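Local coordinates for protein cDNA FLJ56608, highly similar to Homo sapiens chloride channel, calcium activated, family member 1 (CLCA1), mRNA (Homo sapiens, PDB 6PYO) that may mediate calcium-activated chloride conductance and regulate mucus secretion by goblet cells, and is represented here by its calcium-binding von Willebrand factor A domain, at residues A[18-24]-A[113-117]; A[51-55]-A[84-90]; A[133-139]-A[154-160]; A[36-42]-A[70-74]. The contacts are given in a common frame with arbitrary orientation. Residue numbers count along the deposited sequence, not the author numbering.

Overall arrangement
Interactions 1 and 2 meet at the calcium site at the C-terminal ends of the parallel strands of the VWA sheet: Ser18 of interaction 1 and Thr85 of interaction 2 bind the same ion, and both contacts share its two waters. Their centres lie about 13 Å apart, and Asp117 OD2 accepts a hydrogen bond from Ile87 N at 2.8 Å. Interaction 3, whose centre is about 16 Å from that of interaction 1, closes the sheet edge; Thr113 joins the two through its N to Val137 O (3.1 Å) and its O to Leu139 N (2.8 Å). Interaction 4 packs two helix ends far from this site, its centre about 23 Å from interaction 1 and 24 Å from interaction 2.

Interaction 1 of 4, residues A[18-24]-A[113-117]; sequences SMATGNR and TDGED. With CA (calcium ion), chain C.
Ser18 to Ala20 belong to a 3-10 stretch begun earlier in the chain. Ser18 (chi1 p) binds the calcium through OG at 2.1 Å and donates from it to Asp114 OD2 at 2.6 Å, a double role suited to a small hydroxyl. Met19, m at all three chi angles, is nearest Asp114 in register (CA-CA 6.7 Å) and lays SD 3.5 Å from Asp114 N. Ser18 and Asp114 belong to a metal ion-dependent adhesion site (MIDAS) in which Ser16, Thr85 and two waters also bind the ion; Asp114 does not bind it directly, its OD1 lying 2.4 Å from metal-bound water 2. A type II' turn, Thr21 to Arg24, with Gly22 at positive phi, reverses the chain. Arg24, opening helix 24-39, extends (m, t, t) so NH1 salt-bridges Asp114 OD2 (3.0 Å) and Glu116 OE2 (2.9 Å). Asp114 (chi1 p) makes an Asx turn, OD1 accepting from Glu116 N (3.0 Å), overlapping the ST turn from Gly115 N to Thr113 OG1 (2.9 Å), which also hydrogen-bonds Asp14 of strand 8-14.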
loop_
_atom_site.group_PDB
_atom_site.type_symbol
_atom_site.label_atom_id
_atom_site.label_comp_id
_atom_site.label_asym_id
_atom_site.label_seq_id
_atom_site.Cartn_x
_atom_site.Cartn_y
_atom_site.Cartn_z
ATOM N N SER A 18 11.531 -8.029 9.063
ATOM C CA SER A 18 11.123 -9.347 8.582
ATOM C C SER A 18 11.193 -9.434 7.071
ATOM O O SER A 18 11.371 -10.524 6.524
ATOM C CB SER A 18 9.700 -9.706 9.024
ATOM O OG SER A 18 8.742 -8.708 8.693
ATOM N N MET A 19 11.005 -8.309 6.380
ATOM C CA MET A 19 11.027 -8.314 4.926
ATOM C C MET A 19 12.406 -8.628 4.378
ATOM O O MET A 19 12.525 -8.922 3.185
ATOM C CB MET A 19 10.521 -6.961 4.411
ATOM C CG MET A 19 9.043 -6.743 4.704
ATOM S SD MET A 19 7.965 -7.898 3.782
ATOM C CE MET A 19 8.094 -7.143 2.170
ATOM N N ALA A 20 13.448 -8.589 5.222
ATOM C CA ALA A 20 14.777 -8.994 4.784
ATOM C C ALA A 20 14.857 -10.496 4.569
ATOM O O ALA A 20 15.779 -10.963 3.898
ATOM C CB ALA A 20 15.838 -8.549 5.798
ATOM N N THR A 21 13.908 -11.259 5.103
ATOM C CA THR A 21 13.931 -12.708 4.950
ATOM C C THR A 21 13.756 -13.104 3.495
ATOM O O THR A 21 12.921 -12.541 2.780
ATOM C CB THR A 21 12.810 -13.366 5.752
ATOM O OG1 THR A 21 12.890 -12.990 7.113
ATOM C CG2 THR A 21 12.891 -14.889 5.658
ATOM N N GLY A 22 14.513 -14.115 3.076
ATOM C CA GLY A 22 14.385 -14.633 1.726
ATOM C C GLY A 22 14.458 -13.533 0.694
ATOM O O GLY A 22 15.341 -12.668 0.727
ATOM N N ASN A 23 13.514 -13.562 -0.241
ATOM C CA ASN A 23 13.440 -12.583 -1.314
ATOM C C ASN A 23 12.245 -11.658 -1.158
ATOM O O ASN A 23 11.807 -11.050 -2.139
ATOM C CB ASN A 23 13.373 -13.296 -2.661
ATOM C CG ASN A 23 14.679 -13.954 -3.034
ATOM O OD1 ASN A 23 15.720 -13.300 -3.084
ATOM N ND2 ASN A 23 14.637 -15.255 -3.294
ATOM N N ARG A 24 11.707 -11.543 0.061
ATOM C CA ARG A 24 10.450 -10.831 0.238
ATOM C C ARG A 24 10.548 -9.417 -0.294
ATOM O O ARG A 24 9.631 -8.938 -0.967
ATOM C CB ARG A 24 10.051 -10.812 1.702
ATOM C CG ARG A 24 9.824 -12.169 2.258
ATOM C CD ARG A 24 9.576 -12.108 3.731
ATOM N NE ARG A 24 9.429 -13.450 4.270
ATOM C CZ ARG A 24 8.980 -13.727 5.486
ATOM N NH1 ARG A 24 8.616 -12.762 6.334
ATOM N NH2 ARG A 24 8.872 -14.983 5.846
ATOM N N THR A 113 2.990 -6.724 1.883
ATOM C CA THR A 113 3.582 -7.011 3.196
ATOM C C THR A 113 3.725 -8.506 3.376
ATOM O O THR A 113 3.000 -9.289 2.746
ATOM C CB THR A 113 2.713 -6.453 4.336
ATOM O OG1 THR A 113 3.252 -6.789 5.623
ATOM C CG2 THR A 113 1.307 -7.079 4.240
ATOM N N ASP A 114 4.639 -8.905 4.296
ATOM C CA ASP A 114 4.646 -10.306 4.725
ATOM C C ASP A 114 3.532 -10.606 5.725
ATOM O O ASP A 114 3.282 -11.779 6.031
ATOM C CB ASP A 114 6.020 -10.745 5.295
ATOM C CG ASP A 114 6.486 -9.962 6.513
ATOM O OD1 ASP A 114 5.695 -9.436 7.314
ATOM O OD2 ASP A 114 7.710 -9.896 6.664
ATOM N N GLY A 115 2.855 -9.586 6.244
ATOM C CA GLY A 115 1.715 -9.795 7.111
ATOM C C GLY A 115 2.022 -10.220 8.529
ATOM O O GLY A 115 1.090 -10.516 9.282
ATOM N N GLU A 116 3.286 -10.197 8.942
ATOM C CA GLU A 116 3.692 -10.643 10.275
ATOM C C GLU A 116 3.507 -9.492 11.256
ATOM O O GLU A 116 4.458 -8.845 11.701
ATOM C CB GLU A 116 5.123 -11.145 10.222
ATOM C CG GLU A 116 5.206 -12.369 9.366
ATOM C CD GLU A 116 6.603 -12.831 9.087
ATOM O OE1 GLU A 116 7.532 -12.209 9.633
ATOM O OE2 GLU A 116 6.766 -13.823 8.320
ATOM N N ASP A 117 2.241 -9.252 11.599
ATOM C CA ASP A 117 1.818 -8.138 12.441
ATOM C C ASP A 117 0.537 -8.556 13.147
ATOM O O ASP A 117 -0.451 -8.889 12.480
ATOM C CB ASP A 117 1.585 -6.894 11.593
ATOM C CG ASP A 117 1.182 -5.686 12.413
ATOM O OD1 ASP A 117 0.986 -5.785 13.657
ATOM O OD2 ASP A 117 1.060 -4.611 11.786
HETATM CA CA CA C . 7.766 -7.197 9.845
HETATM O O HOH W 1 7.023 -8.764 11.508
HETATM O O HOH W 2 5.930 -7.310 8.357
#

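Interaction 2 of 4, residues A[51-55]-A[84-90]; sequences FDSAA and GTSICSG. With CA (calcium ion), chain C.
Residues 84-86 run extended until helix 87-99 begins at Ile87. Gly84 passes 4.4 Å from Ser53 (CA-CA), where a CB would crowd Ser53 CB; water 3 bridges Gly84 N (2.8 Å) and Ser53 OG (2.6 Å). Thr85 (chi1 m) gives OG1 to the calcium at 2.1 Å, a MIDAS ligand; its CG2 meets the edge of the Phe51 ring (chi1 p, chi2 90°), 4.4 Å from CE1. Ser86, the N-cap residue, makes a weak hydrogen bond from N to Asp52 O (2.8 Å) and pairs OG with Ser89 OG (2.5 Å). Ile87 CG1 packs 3.9 Å from Phe51 CZ; Cys88 is disulfide-bonded to Cys123. Ser89 O touches Ala55 CB (3.4 Å). Gly90, nearest Ala55 (CA-CA 5.0 Å), brings CA to 4.0 Å from Phe51 CB and Ala55 CB; any CB would strike Phe51 CD2. In segment 51-55, Asp52 OD1 closes an Asx turn with Ala54 N (3.2 Å); OD2 salt-bridges Lys15. The helix starts against hairpin 45-51/55-63, Phe51 and Ile87 meeting Leu111 of strand 108-113.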
loop_
_atom_site.group_PDB
_atom_site.type_symbol
_atom_site.label_atom_id
_atom_site.label_comp_id
_atom_site.label_asym_id
_atom_site.label_seq_id
_atom_site.Cartn_x
_atom_site.Cartn_y
_atom_site.Cartn_z
ATOM N N PHE A 51 6.636 1.670 5.352
ATOM C CA PHE A 51 6.426 1.671 6.786
ATOM C C PHE A 51 7.329 0.619 7.405
ATOM O O PHE A 51 7.575 -0.434 6.797
ATOM C CB PHE A 51 4.962 1.434 7.174
ATOM C CG PHE A 51 4.475 0.056 6.862
ATOM C CD1 PHE A 51 4.598 -0.979 7.795
ATOM C CD2 PHE A 51 3.882 -0.210 5.637
ATOM C CE1 PHE A 51 4.146 -2.252 7.498
ATOM C CE2 PHE A 51 3.432 -1.475 5.322
ATOM C CZ PHE A 51 3.554 -2.496 6.251
ATOM N N ASP A 52 7.852 0.978 8.569
ATOM C CA ASP A 52 8.392 -0.021 9.546
ATOM C C ASP A 52 7.482 0.087 10.765
ATOM O O ASP A 52 6.287 -0.174 10.659
ATOM C CB ASP A 52 9.873 0.217 9.790
ATOM C CG ASP A 52 10.264 1.697 9.792
ATOM O OD1 ASP A 52 9.733 2.470 10.632
ATOM O OD2 ASP A 52 11.098 2.087 8.946
ATOM N N SER A 53 8.026 0.452 11.934
ATOM C CA SER A 53 7.217 0.815 13.098
ATOM C C SER A 53 6.492 2.141 12.910
ATOM O O SER A 53 5.521 2.405 13.620
ATOM C CB SER A 53 8.102 0.882 14.377
ATOM O OG SER A 53 9.178 1.809 14.246
ATOM N N ALA A 54 6.911 2.956 11.948
ATOM C CA ALA A 54 6.240 4.199 11.593
ATOM C C ALA A 54 6.156 4.296 10.071
ATOM O O ALA A 54 6.855 3.583 9.343
ATOM C CB ALA A 54 6.997 5.413 12.184
ATOM N N ALA A 55 5.332 5.216 9.582
ATOM C CA ALA A 55 5.116 5.373 8.141
ATOM C C ALA A 55 5.981 6.493 7.572
ATOM O O ALA A 55 6.176 7.523 8.217
ATOM C CB ALA A 55 3.649 5.677 7.828
ATOM N N GLY A 84 10.785 -2.118 12.931
ATOM C CA GLY A 84 9.639 -2.879 13.362
ATOM C C GLY A 84 8.503 -2.763 12.366
ATOM O O GLY A 84 8.624 -2.189 11.282
ATOM N N THR A 85 7.369 -3.306 12.767
ATOM C CA THR A 85 6.236 -3.513 11.890
ATOM C C THR A 85 5.008 -2.825 12.467
ATOM O O THR A 85 4.629 -3.096 13.607
ATOM C CB THR A 85 5.947 -4.988 11.709
ATOM O OG1 THR A 85 7.106 -5.643 11.179
ATOM C CG2 THR A 85 4.783 -5.153 10.705
ATOM N N SER A 86 4.369 -1.953 11.662
ATOM C CA SER A 86 3.034 -1.454 12.000
ATOM C C SER A 86 2.251 -1.224 10.695
ATOM O O SER A 86 2.314 -0.152 10.089
ATOM C CB SER A 86 3.111 -0.192 12.846
ATOM O OG SER A 86 1.811 0.304 13.115
ATOM N N ILE A 87 1.492 -2.246 10.290
ATOM C CA ILE A 87 0.605 -2.084 9.139
ATOM C C ILE A 87 -0.304 -0.891 9.363
ATOM O O ILE A 87 -0.529 -0.075 8.458
ATOM C CB ILE A 87 -0.189 -3.377 8.875
ATOM C CG1 ILE A 87 0.773 -4.411 8.290
ATOM C CG2 ILE A 87 -1.363 -3.066 7.948
ATOM C CD1 ILE A 87 0.175 -5.756 8.020
ATOM N N CYS A 88 -0.818 -0.748 10.587
ATOM C CA CYS A 88 -1.801 0.292 10.851
ATOM C C CYS A 88 -1.208 1.672 10.681
ATOM O O CYS A 88 -1.886 2.571 10.171
ATOM C CB CYS A 88 -2.414 0.122 12.247
ATOM S SG CYS A 88 -3.668 -1.220 12.290
ATOM N N SER A 89 0.063 1.870 11.081
ATOM C CA SER A 89 0.701 3.159 10.815
ATOM C C SER A 89 0.744 3.457 9.322
ATOM O O SER A 89 0.606 4.615 8.905
ATOM C CB SER A 89 2.146 3.206 11.345
ATOM O OG SER A 89 2.221 2.763 12.679
ATOM N N GLY A 90 1.061 2.434 8.513
ATOM C CA GLY A 90 1.131 2.631 7.084
ATOM C C GLY A 90 -0.223 2.976 6.487
ATOM O O GLY A 90 -0.322 3.860 5.638
HETATM CA CA CA C . 7.766 -7.197 9.845
HETATM O O HOH W 3 11.385 0.519 13.740
HETATM O O HOH W 1 7.023 -8.764 11.508
HETATM O O HOH W 2 5.930 -7.310 8.357
#

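Interaction 3 of 4, residues A[133-139]-A[154-160]; sequences IIHTVAL and TGGLQTY
Five hydrogen bonds tie 133-139 to 154-160, three of them the backbone pattern of parallel strands: Thr136 N to Leu157 O (2.9 Å), Thr159 N to Thr136 O (3.0 Å) and Ala138 N to Thr159 O (3.1 Å). The segments run 21° apart and are the two strands of a beta-alpha-beta unit whose connection is helix 145-152, adding the edge strand 158-159 to the Rossmann-like VWA sheet. Thr136 pairs with Gln158 (CA-CA 5.0 Å) and Val137 with Thr159 (4.9 Å). Before the regular pairing, side chains take over: Ile134 N donates to Thr154 OG1 at 2.9 Å, and Leu157 N to His135 ND1 at 3.0 Å, near the plane of an imidazole whose NE2 is hydrogen-bonded to Glu108. Thr154 has chi1 p, its OG1 also hydrogen-bonded to Leu150 O of helix 145-152. Gly155 turns the chain at positive phi, and Gly156 approaches so closely (CA to Ile134 O 3.2 Å) that a CB would collide with that carbonyl. On one face, Thr136 and Gln158 lie toward helix 145-152, Thr136 OG1 bonding Ser151. On the other, beta-branched Val137 and Thr159 suit extended backbone and touch, CG2 to CG2, at 3.4 Å. Past the strand, the poorly ordered Tyr160 has its CB 4.2 Å from Val137 CG1 and its CD1 4.4 Å from Leu139 CD2.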
loop_
_atom_site.group_PDB
_atom_site.type_symbol
_atom_site.label_atom_id
_atom_site.label_comp_id
_atom_site.label_asym_id
_atom_site.label_seq_id
_atom_site.Cartn_x
_atom_site.Cartn_y
_atom_site.Cartn_z
ATOM N N ILE A 133 -10.651 0.709 -0.344
ATOM C CA ILE A 133 -10.567 -0.676 -0.801
ATOM C C ILE A 133 -9.140 -1.104 -0.549
ATOM O O ILE A 133 -8.223 -0.517 -1.129
ATOM C CB ILE A 133 -10.883 -0.770 -2.302
ATOM C CG1 ILE A 133 -12.295 -0.276 -2.614
ATOM C CG2 ILE A 133 -10.715 -2.164 -2.876
ATOM C CD1 ILE A 133 -12.384 0.421 -4.031
ATOM N N ILE A 134 -8.921 -2.097 0.303
ATOM C CA ILE A 134 -7.568 -2.544 0.597
ATOM C C ILE A 134 -7.285 -3.848 -0.157
ATOM O O ILE A 134 -7.849 -4.900 0.155
ATOM C CB ILE A 134 -7.343 -2.709 2.104
ATOM C CG1 ILE A 134 -7.620 -1.399 2.847
ATOM C CG2 ILE A 134 -5.911 -3.081 2.368
ATOM C CD1 ILE A 134 -7.985 -1.579 4.296
ATOM N N HIS A 135 -6.411 -3.775 -1.159
ATOM C CA HIS A 135 -5.814 -4.941 -1.800
ATOM C C HIS A 135 -4.587 -5.335 -0.989
ATOM O O HIS A 135 -3.787 -4.472 -0.609
ATOM C CB HIS A 135 -5.402 -4.610 -3.229
ATOM C CG HIS A 135 -6.476 -3.940 -4.031
ATOM N ND1 HIS A 135 -7.641 -4.584 -4.400
ATOM C CD2 HIS A 135 -6.539 -2.706 -4.587
ATOM C CE1 HIS A 135 -8.388 -3.764 -5.119
ATOM N NE2 HIS A 135 -7.763 -2.602 -5.208
ATOM N N THR A 136 -4.444 -6.624 -0.714
ATOM C CA THR A 136 -3.312 -7.146 0.044
ATOM C C THR A 136 -2.561 -8.150 -0.818
ATOM O O THR A 136 -3.173 -8.980 -1.498
ATOM C CB THR A 136 -3.772 -7.780 1.371
ATOM O OG1 THR A 136 -4.690 -8.858 1.122
ATOM C CG2 THR A 136 -4.461 -6.757 2.246
ATOM N N VAL A 137 -1.243 -8.023 -0.837
ATOM C CA VAL A 137 -0.340 -9.007 -1.408
ATOM C C VAL A 137 0.519 -9.514 -0.250
ATOM O O VAL A 137 1.317 -8.758 0.340
ATOM C CB VAL A 137 0.516 -8.438 -2.540
ATOM C CG1 VAL A 137 1.226 -9.574 -3.272
ATOM C CG2 VAL A 137 -0.341 -7.660 -3.533
ATOM N N ALA A 138 0.314 -10.780 0.106
ATOM C CA ALA A 138 1.071 -11.434 1.163
ATOM C C ALA A 138 2.387 -11.928 0.583
ATOM O O ALA A 138 2.389 -12.705 -0.369
ATOM C CB ALA A 138 0.261 -12.588 1.750
ATOM N N LEU A 139 3.511 -11.457 1.121
ATOM C CA LEU A 139 4.812 -11.795 0.554
ATOM C C LEU A 139 5.542 -12.857 1.370
ATOM O O LEU A 139 6.618 -13.313 0.975
ATOM C CB LEU A 139 5.654 -10.516 0.429
ATOM C CG LEU A 139 5.004 -9.539 -0.565
ATOM C CD1 LEU A 139 5.544 -8.157 -0.459
ATOM C CD2 LEU A 139 5.156 -10.080 -2.002
ATOM N N THR A 154 -13.245 -4.737 3.026
ATOM C CA THR A 154 -13.235 -3.522 2.220
ATOM C C THR A 154 -13.508 -3.794 0.758
ATOM O O THR A 154 -13.591 -2.836 -0.023
ATOM C CB THR A 154 -11.886 -2.800 2.323
ATOM O OG1 THR A 154 -10.861 -3.668 1.834
ATOM C CG2 THR A 154 -11.609 -2.424 3.713
ATOM N N GLY A 155 -13.632 -5.065 0.369
ATOM C CA GLY A 155 -13.885 -5.441 -0.991
ATOM C C GLY A 155 -12.637 -5.576 -1.823
ATOM O O GLY A 155 -12.741 -5.647 -3.055
ATOM N N GLY A 156 -11.447 -5.609 -1.186
ATOM C CA GLY A 156 -10.204 -5.599 -1.917
ATOM C C GLY A 156 -9.841 -6.967 -2.386
ATOM O O GLY A 156 -10.411 -7.943 -1.934
ATOM N N LEU A 157 -8.882 -7.032 -3.309
ATOM C CA LEU A 157 -8.361 -8.314 -3.765
ATOM C C LEU A 157 -7.179 -8.782 -2.912
ATOM O O LEU A 157 -6.376 -7.978 -2.419
ATOM C CB LEU A 157 -7.917 -8.238 -5.221
ATOM C CG LEU A 157 -8.987 -7.715 -6.206
ATOM C CD1 LEU A 157 -8.458 -7.805 -7.646
ATOM C CD2 LEU A 157 -10.278 -8.484 -6.083
ATOM N N GLN A 158 -7.084 -10.102 -2.753
ATOM C CA GLN A 158 -5.999 -10.769 -2.046
ATOM C C GLN A 158 -5.198 -11.604 -3.032
ATOM O O GLN A 158 -5.776 -12.265 -3.898
ATOM C CB GLN A 158 -6.530 -11.685 -0.954
ATOM C CG GLN A 158 -7.628 -11.115 -0.109
ATOM C CD GLN A 158 -8.477 -12.215 0.513
ATOM O OE1 GLN A 158 -9.685 -12.055 0.690
ATOM N NE2 GLN A 158 -7.845 -13.341 0.856
ATOM N N THR A 159 -3.875 -11.606 -2.881
ATOM C CA THR A 159 -3.003 -12.357 -3.779
ATOM C C THR A 159 -1.765 -12.816 -3.011
ATOM O O THR A 159 -1.504 -12.373 -1.885
ATOM C CB THR A 159 -2.649 -11.536 -5.033
ATOM O OG1 THR A 159 -1.476 -12.074 -5.649
ATOM C CG2 THR A 159 -2.435 -10.066 -4.718
ATOM N N TYR A 160 -1.019 -13.744 -3.639
ATOM C CA TYR A 160 0.027 -14.557 -3.007
ATOM C C TYR A 160 -0.543 -15.415 -1.874
ATOM O O TYR A 160 0.204 -15.885 -1.011
ATOM C CB TYR A 160 1.183 -13.686 -2.494
ATOM C CG TYR A 160 2.591 -14.059 -2.967
ATOM C CD1 TYR A 160 3.159 -13.424 -4.070
ATOM C CD2 TYR A 160 3.362 -15.011 -2.286
ATOM C CE1 TYR A 160 4.431 -13.738 -4.505
ATOM C CE2 TYR A 160 4.644 -15.335 -2.719
ATOM C CZ TYR A 160 5.166 -14.693 -3.831
ATOM O OH TYR A 160 6.421 -15.003 -4.279
#

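Interaction 4 of 4, residues A[36-42]-A[70-74]; sequences LLQTVEL and RDTLA
Arg70 lays its long side chain along the end of helix 24-39, covering Leu37, its CD 3.6 Å from Leu37 O and its CB 3.9 Å from Leu37 CD2. Extended through chi1 m, chi2 t and chi3 t, then bent at chi4 (-85°), it brings the guanidinium edge to two carbonyls: NH1 donates to Leu36 O at 2.9 Å, and both NH1 and NH2 donate to Val40 O, each at 2.9 Å. Arginine suits the place because a planar head with several N-H groups can reach both Leu36 O, in the last helical turn, and Val40 O, just beyond it; the helix widens into a pi-type turn at 36-39, and Val40 (-66/140) leaves helical geometry. Val40 CG1, with chi1 p, lies 3.4 Å from Arg70 NH1. Leu37 and Arg70 are nearest in register, CA-CA 5.4 Å. Leu36 (m, t) puts CD1 3.8 Å from Leu73 CB and 4.2 Å from Ala74 CB, while Leu37 CD2 meets Ala74 CB at 3.9 Å; the small alanine lets both leucines approach helix 67-74. Leu36 and Leu73 also both rest on Met48 of strand 45-51, so the helices share a covering of the sheet. This is helix-to-helix packing on one face of the VWA alpha/beta sheet, with an arginine from one helix bonded to one carbonyl in the last turn of another and one just after it.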
loop_
_atom_site.group_PDB
_atom_site.type_symbol
_atom_site.label_atom_id
_atom_site.label_comp_id
_atom_site.label_asym_id
_atom_site.label_seq_id
_atom_site.Cartn_x
_atom_site.Cartn_y
_atom_site.Cartn_z
ATOM N N LEU A 36 3.524 -0.047 -10.992
ATOM C CA LEU A 36 3.812 1.352 -11.321
ATOM C C LEU A 36 4.143 1.542 -12.796
ATOM O O LEU A 36 3.707 2.516 -13.413
ATOM C CB LEU A 36 4.969 1.869 -10.453
ATOM C CG LEU A 36 4.661 2.017 -8.968
ATOM C CD1 LEU A 36 5.890 2.411 -8.165
ATOM C CD2 LEU A 36 3.558 3.070 -8.815
ATOM N N LEU A 37 4.917 0.646 -13.377
ATOM C CA LEU A 37 5.387 0.817 -14.739
ATOM C C LEU A 37 4.422 0.273 -15.786
ATOM O O LEU A 37 4.460 0.743 -16.924
ATOM C CB LEU A 37 6.741 0.142 -14.911
ATOM C CG LEU A 37 7.850 0.602 -13.958
ATOM C CD1 LEU A 37 9.202 -0.033 -14.309
ATOM C CD2 LEU A 37 8.032 2.109 -13.911
ATOM N N GLN A 38 3.528 -0.655 -15.433
ATOM C CA GLN A 38 2.683 -1.263 -16.449
ATOM C C GLN A 38 1.202 -1.239 -16.112
ATOM O O GLN A 38 0.380 -1.015 -17.000
ATOM C CB GLN A 38 3.142 -2.713 -16.709
ATOM C CG GLN A 38 4.124 -2.837 -17.867
ATOM C CD GLN A 38 5.106 -3.976 -17.699
ATOM O OE1 GLN A 38 6.109 -3.842 -16.999
ATOM N NE2 GLN A 38 4.831 -5.102 -18.348
ATOM N N THR A 39 0.835 -1.432 -14.858
ATOM C CA THR A 39 -0.561 -1.693 -14.546
ATOM C C THR A 39 -1.377 -0.419 -14.342
ATOM O O THR A 39 -2.439 -0.280 -14.963
ATOM C CB THR A 39 -0.634 -2.617 -13.324
ATOM O OG1 THR A 39 0.243 -3.715 -13.579
ATOM C CG2 THR A 39 -2.089 -3.144 -13.072
ATOM N N VAL A 40 -0.915 0.519 -13.507
ATOM C CA VAL A 40 -1.778 1.641 -13.151
ATOM C C VAL A 40 -2.010 2.460 -14.419
ATOM O O VAL A 40 -1.109 2.596 -15.257
ATOM C CB VAL A 40 -1.188 2.437 -11.974
ATOM C CG1 VAL A 40 0.005 3.253 -12.380
ATOM C CG2 VAL A 40 -2.265 3.325 -11.328
ATOM N N GLU A 41 -3.245 2.930 -14.603
ATOM C CA GLU A 41 -3.693 3.547 -15.848
ATOM C C GLU A 41 -3.452 5.056 -15.852
ATOM O O GLU A 41 -3.452 5.725 -14.805
ATOM C CB GLU A 41 -5.192 3.275 -16.091
ATOM C CG GLU A 41 -6.202 3.862 -15.006
ATOM C CD GLU A 41 -6.571 2.878 -13.833
ATOM O OE1 GLU A 41 -5.660 2.284 -13.169
ATOM O OE2 GLU A 41 -7.796 2.688 -13.584
ATOM N N LEU A 42 -3.282 5.588 -17.063
ATOM C CA LEU A 42 -3.187 7.019 -17.306
ATOM C C LEU A 42 -4.254 7.771 -16.523
ATOM O O LEU A 42 -5.431 7.399 -16.537
ATOM C CB LEU A 42 -3.365 7.258 -18.814
ATOM C CG LEU A 42 -3.367 8.639 -19.454
ATOM C CD1 LEU A 42 -1.909 9.147 -19.430
ATOM C CD2 LEU A 42 -3.899 8.586 -20.877
ATOM N N ARG A 70 5.646 7.414 -13.746
ATOM C CA ARG A 70 5.830 6.040 -13.304
ATOM C C ARG A 70 7.229 5.838 -12.746
ATOM O O ARG A 70 7.403 5.232 -11.684
ATOM C CB ARG A 70 5.584 5.078 -14.458
ATOM C CG ARG A 70 4.244 5.295 -15.159
ATOM C CD ARG A 70 4.065 4.278 -16.265
ATOM N NE ARG A 70 2.770 4.466 -16.921
ATOM C CZ ARG A 70 1.658 3.928 -16.462
ATOM N NH1 ARG A 70 1.714 3.181 -15.362
ATOM N NH2 ARG A 70 0.499 4.143 -17.077
ATOM N N ASP A 71 8.238 6.300 -13.494
ATOM C CA ASP A 71 9.639 6.109 -13.119
ATOM C C ASP A 71 9.965 6.776 -11.795
ATOM O O ASP A 71 10.699 6.225 -10.970
ATOM C CB ASP A 71 10.567 6.698 -14.189
ATOM C CG ASP A 71 10.920 5.716 -15.270
ATOM O OD1 ASP A 71 11.025 4.514 -14.956
ATOM O OD2 ASP A 71 11.086 6.144 -16.434
ATOM N N THR A 72 9.494 7.996 -11.608
ATOM C CA THR A 72 9.797 8.689 -10.366
ATOM C C THR A 72 9.175 7.975 -9.167
ATOM O O THR A 72 9.767 7.955 -8.078
ATOM C CB THR A 72 9.324 10.145 -10.428
ATOM O OG1 THR A 72 9.580 10.766 -9.167
ATOM C CG2 THR A 72 7.838 10.215 -10.689
ATOM N N LEU A 73 8.000 7.364 -9.340
ATOM C CA LEU A 73 7.449 6.575 -8.238
ATOM C C LEU A 73 8.237 5.294 -8.038
ATOM O O LEU A 73 8.507 4.893 -6.897
ATOM C CB LEU A 73 5.978 6.241 -8.493
ATOM C CG LEU A 73 5.041 7.418 -8.274
ATOM C CD1 LEU A 73 3.718 7.289 -8.961
ATOM C CD2 LEU A 73 4.841 7.585 -6.786
ATOM N N ALA A 74 8.629 4.635 -9.142
ATOM C CA ALA A 74 9.319 3.358 -9.014
ATOM C C ALA A 74 10.683 3.518 -8.349
ATOM O O ALA A 74 11.122 2.626 -7.613
ATOM C CB ALA A 74 9.459 2.684 -10.376
#